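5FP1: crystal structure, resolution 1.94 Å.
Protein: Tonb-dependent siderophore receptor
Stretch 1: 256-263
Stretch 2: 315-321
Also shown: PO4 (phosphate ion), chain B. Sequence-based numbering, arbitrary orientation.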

# COMPACT_ATOMS: atom_id res chain seq x y z
N TYR A 256 22.08 3.51 11.47
CA TYR A 256 21.84 3.85 10.06
C TYR A 256 23.04 3.57 9.20
O TYR A 256 24.11 4.13 9.43
CB TYR A 256 21.48 5.33 9.95
CG TYR A 256 21.18 5.84 8.56
CD1 TYR A 256 20.03 5.45 7.87
CD2 TYR A 256 22.03 6.76 7.94
CE1 TYR A 256 19.75 5.97 6.61
CE2 TYR A 256 21.76 7.27 6.70
CZ TYR A 256 20.61 6.89 6.03
OH TYR A 256 20.36 7.42 4.77
N TYR A 257 22.85 2.71 8.19
CA TYR A 257 23.91 2.35 7.27
C TYR A 257 23.87 3.04 5.93
O TYR A 257 24.67 2.73 5.03
CB TYR A 257 23.92 0.83 7.06
CG TYR A 257 24.24 0.07 8.30
CD1 TYR A 257 25.43 0.28 8.98
CD2 TYR A 257 23.31 -0.81 8.88
CE1 TYR A 257 25.73 -0.41 10.14
CE2 TYR A 257 23.61 -1.51 10.03
CZ TYR A 257 24.81 -1.29 10.67
OH TYR A 257 25.09 -1.95 11.84
N GLY A 258 22.97 4.01 5.78
CA GLY A 258 22.95 4.82 4.59
C GLY A 258 24.11 5.81 4.54
O GLY A 258 24.85 5.97 5.51
N TRP A 259 24.25 6.46 3.41
CA TRP A 259 25.38 7.34 3.12
C TRP A 259 24.79 8.69 2.77
O TRP A 259 24.41 8.95 1.63
CB TRP A 259 26.18 6.73 1.99
CG TRP A 259 27.51 7.33 1.70
CD1 TRP A 259 28.05 8.48 2.22
CD2 TRP A 259 28.47 6.79 0.81
NE1 TRP A 259 29.32 8.68 1.71
CE2 TRP A 259 29.60 7.66 0.84
CE3 TRP A 259 28.52 5.64 0.02
CZ2 TRP A 259 30.74 7.41 0.08
CZ3 TRP A 259 29.66 5.39 -0.72
CH2 TRP A 259 30.76 6.29 -0.69
N LYS A 260 24.70 9.57 3.77
CA LYS A 260 23.88 10.75 3.63
C LYS A 260 24.36 11.73 2.59
O LYS A 260 23.53 12.40 1.96
CB LYS A 260 23.64 11.43 4.97
CG LYS A 260 22.79 10.56 5.87
CD LYS A 260 22.48 11.22 7.18
CE LYS A 260 21.38 12.24 7.05
NZ LYS A 260 20.84 12.49 8.40
N ASP A 261 25.67 11.79 2.36
CA ASP A 261 26.23 12.67 1.34
C ASP A 261 25.98 12.14 -0.07
O ASP A 261 26.18 12.86 -1.03
CB ASP A 261 27.74 12.86 1.55
CG ASP A 261 28.27 14.13 0.86
OD1 ASP A 261 27.61 15.16 0.95
OD2 ASP A 261 29.33 14.07 0.20
N ARG A 262 25.62 10.85 -0.19
CA ARG A 262 25.38 10.22 -1.50
C ARG A 262 23.88 9.99 -1.79
O ARG A 262 23.41 10.20 -2.92
CB ARG A 262 26.07 8.87 -1.54
CG ARG A 262 26.04 8.20 -2.90
CD ARG A 262 26.45 6.75 -2.83
NE ARG A 262 25.48 5.91 -2.14
CZ ARG A 262 25.62 4.60 -1.93
NH1 ARG A 262 26.71 3.96 -2.34
NH2 ARG A 262 24.65 3.92 -1.33
N ASP A 263 23.18 9.50 -0.78
CA ASP A 263 21.83 8.95 -0.93
C ASP A 263 20.80 10.09 -0.92
O ASP A 263 21.02 11.13 -0.30
CB ASP A 263 21.50 8.03 0.24
CG ASP A 263 22.37 6.76 0.29
OD1 ASP A 263 23.05 6.40 -0.71
OD2 ASP A 263 22.30 6.10 1.34
N LEU A 315 32.21 -4.71 9.41
CA LEU A 315 32.08 -3.65 8.42
C LEU A 315 30.79 -3.82 7.58
O LEU A 315 30.22 -4.91 7.49
CB LEU A 315 33.32 -3.63 7.51
CG LEU A 315 34.66 -3.26 8.21
CD1 LEU A 315 35.82 -3.51 7.26
CD2 LEU A 315 34.62 -1.83 8.70
N VAL A 316 30.34 -2.73 6.97
CA VAL A 316 29.17 -2.71 6.09
C VAL A 316 29.48 -1.92 4.85
O VAL A 316 29.81 -0.72 4.93
CB VAL A 316 27.95 -2.06 6.79
CG1 VAL A 316 26.75 -1.88 5.83
CG2 VAL A 316 27.54 -2.88 7.97
N TRP A 317 29.35 -2.58 3.70
CA TRP A 317 29.54 -1.97 2.39
C TRP A 317 28.27 -1.24 1.96
O TRP A 317 27.19 -1.81 2.04
CB TRP A 317 29.84 -3.05 1.36
CG TRP A 317 29.99 -2.56 -0.05
CD1 TRP A 317 30.81 -1.58 -0.49
CD2 TRP A 317 29.31 -3.07 -1.21
NE1 TRP A 317 30.67 -1.42 -1.85
CE2 TRP A 317 29.76 -2.32 -2.32
CE3 TRP A 317 28.39 -4.09 -1.42
CZ2 TRP A 317 29.32 -2.57 -3.62
CZ3 TRP A 317 27.95 -4.33 -2.73
CH2 TRP A 317 28.42 -3.57 -3.80
N HIS A 318 28.41 0.01 1.52
CA HIS A 318 27.26 0.82 1.11
C HIS A 318 26.82 0.49 -0.33
O HIS A 318 26.97 1.32 -1.22
CB HIS A 318 27.57 2.32 1.12
CG HIS A 318 27.91 2.91 2.45
ND1 HIS A 318 27.01 2.98 3.50
CD2 HIS A 318 29.04 3.53 2.88
CE1 HIS A 318 27.58 3.61 4.52
NE2 HIS A 318 28.81 3.95 4.17
N ARG A 319 26.22 -0.69 -0.55
CA ARG A 319 25.69 -1.09 -1.85
C ARG A 319 24.68 -0.07 -2.32
O ARG A 319 23.80 0.32 -1.57
CB ARG A 319 25.04 -2.47 -1.77
CG ARG A 319 24.12 -2.82 -2.92
CD ARG A 319 24.80 -2.96 -4.29
NE ARG A 319 23.76 -2.88 -5.32
CZ ARG A 319 23.07 -3.91 -5.82
NH1 ARG A 319 23.36 -5.15 -5.50
NH2 ARG A 319 22.11 -3.67 -6.68
N LEU A 320 24.82 0.38 -3.56
CA LEU A 320 23.94 1.41 -4.13
C LEU A 320 22.78 0.77 -4.90
O LEU A 320 22.99 -0.13 -5.71
CB LEU A 320 24.72 2.35 -5.07
CG LEU A 320 23.92 3.51 -5.70
CD1 LEU A 320 24.82 4.75 -5.82
CD2 LEU A 320 23.36 3.13 -7.04
N ASN A 321 21.58 1.26 -4.62
CA ASN A 321 20.35 0.99 -5.36
C ASN A 321 19.82 2.33 -5.84
O ASN A 321 19.88 3.33 -5.11
CB ASN A 321 19.29 0.32 -4.49
CG ASN A 321 19.64 -1.15 -4.14
OD1 ASN A 321 20.21 -1.87 -4.94
ND2 ASN A 321 19.30 -1.55 -2.98
P PO4 B . 21.81 -8.37 -5.32
O1 PO4 B . 23.15 -8.81 -4.78
O2 PO4 B . 21.42 -7.10 -4.59
O3 PO4 B . 20.75 -9.44 -5.10
O4 PO4 B . 21.93 -8.07 -6.81

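Residues 315-321 form part of a β-strand, whereas residues 256-263 follow an irregular path and meet it mainly through side chains. The nearest CA atoms across the two stretches are those of Gly 258 and His 318, 6.8 Å apart. Along the strand, Val 316 and His 318 direct their CA-to-CB bonds toward the loop, while those of Trp 317 and Arg 319 point away.

His 318 is the centre of the contact. With chi1 at m (-63°) and chi2 at -65°, its ring lies against the loop, and ND1 gives a weak hydrogen bond to Tyr 257 O at 2.8 Å, the N-H...O angle being 127°. The CA-to-CB bond of Trp 259 points toward the strand and sets CB over the face of the His 318 ring, 7° off the normal and 4.1 Å from its centroid, a CH-pi contact; chi1 at t (-169°) then orients the indole. Its indole meets the imidazole obliquely, CE3 of Trp 259 lying 3.6 Å from CD2 of His 318. An imidazole suits this position because it combines a polar edge with a flat face.

Gly 258 has no side chain, and an ideal CB there would fall 2.3 Å from Tyr 256 OH. Beside it, Tyr 257 (chi1 m) offers a ring face to Val 316, whose CG2 lies 3.8 Å from Tyr 257 CE1, a compact apolar pairing.

Arg 262 reaches the strand by extending through chi1 and chi2, both t, and then bending at chi3 (p, 69°). NH1 donates to His 318 O at 2.9 Å, while Leu 320 CB lies over the guanidinium face, 3.7 Å from Arg 262 NH1. The same group is also held within its own stretch by a salt bridge, Arg 262 NE to Asp 263 OD1 at 2.9 Å. Asp 263 OD2 also accepts from Trp 259 N at 2.9 Å, so one carboxylate ties the arginine to the loop's own backbone.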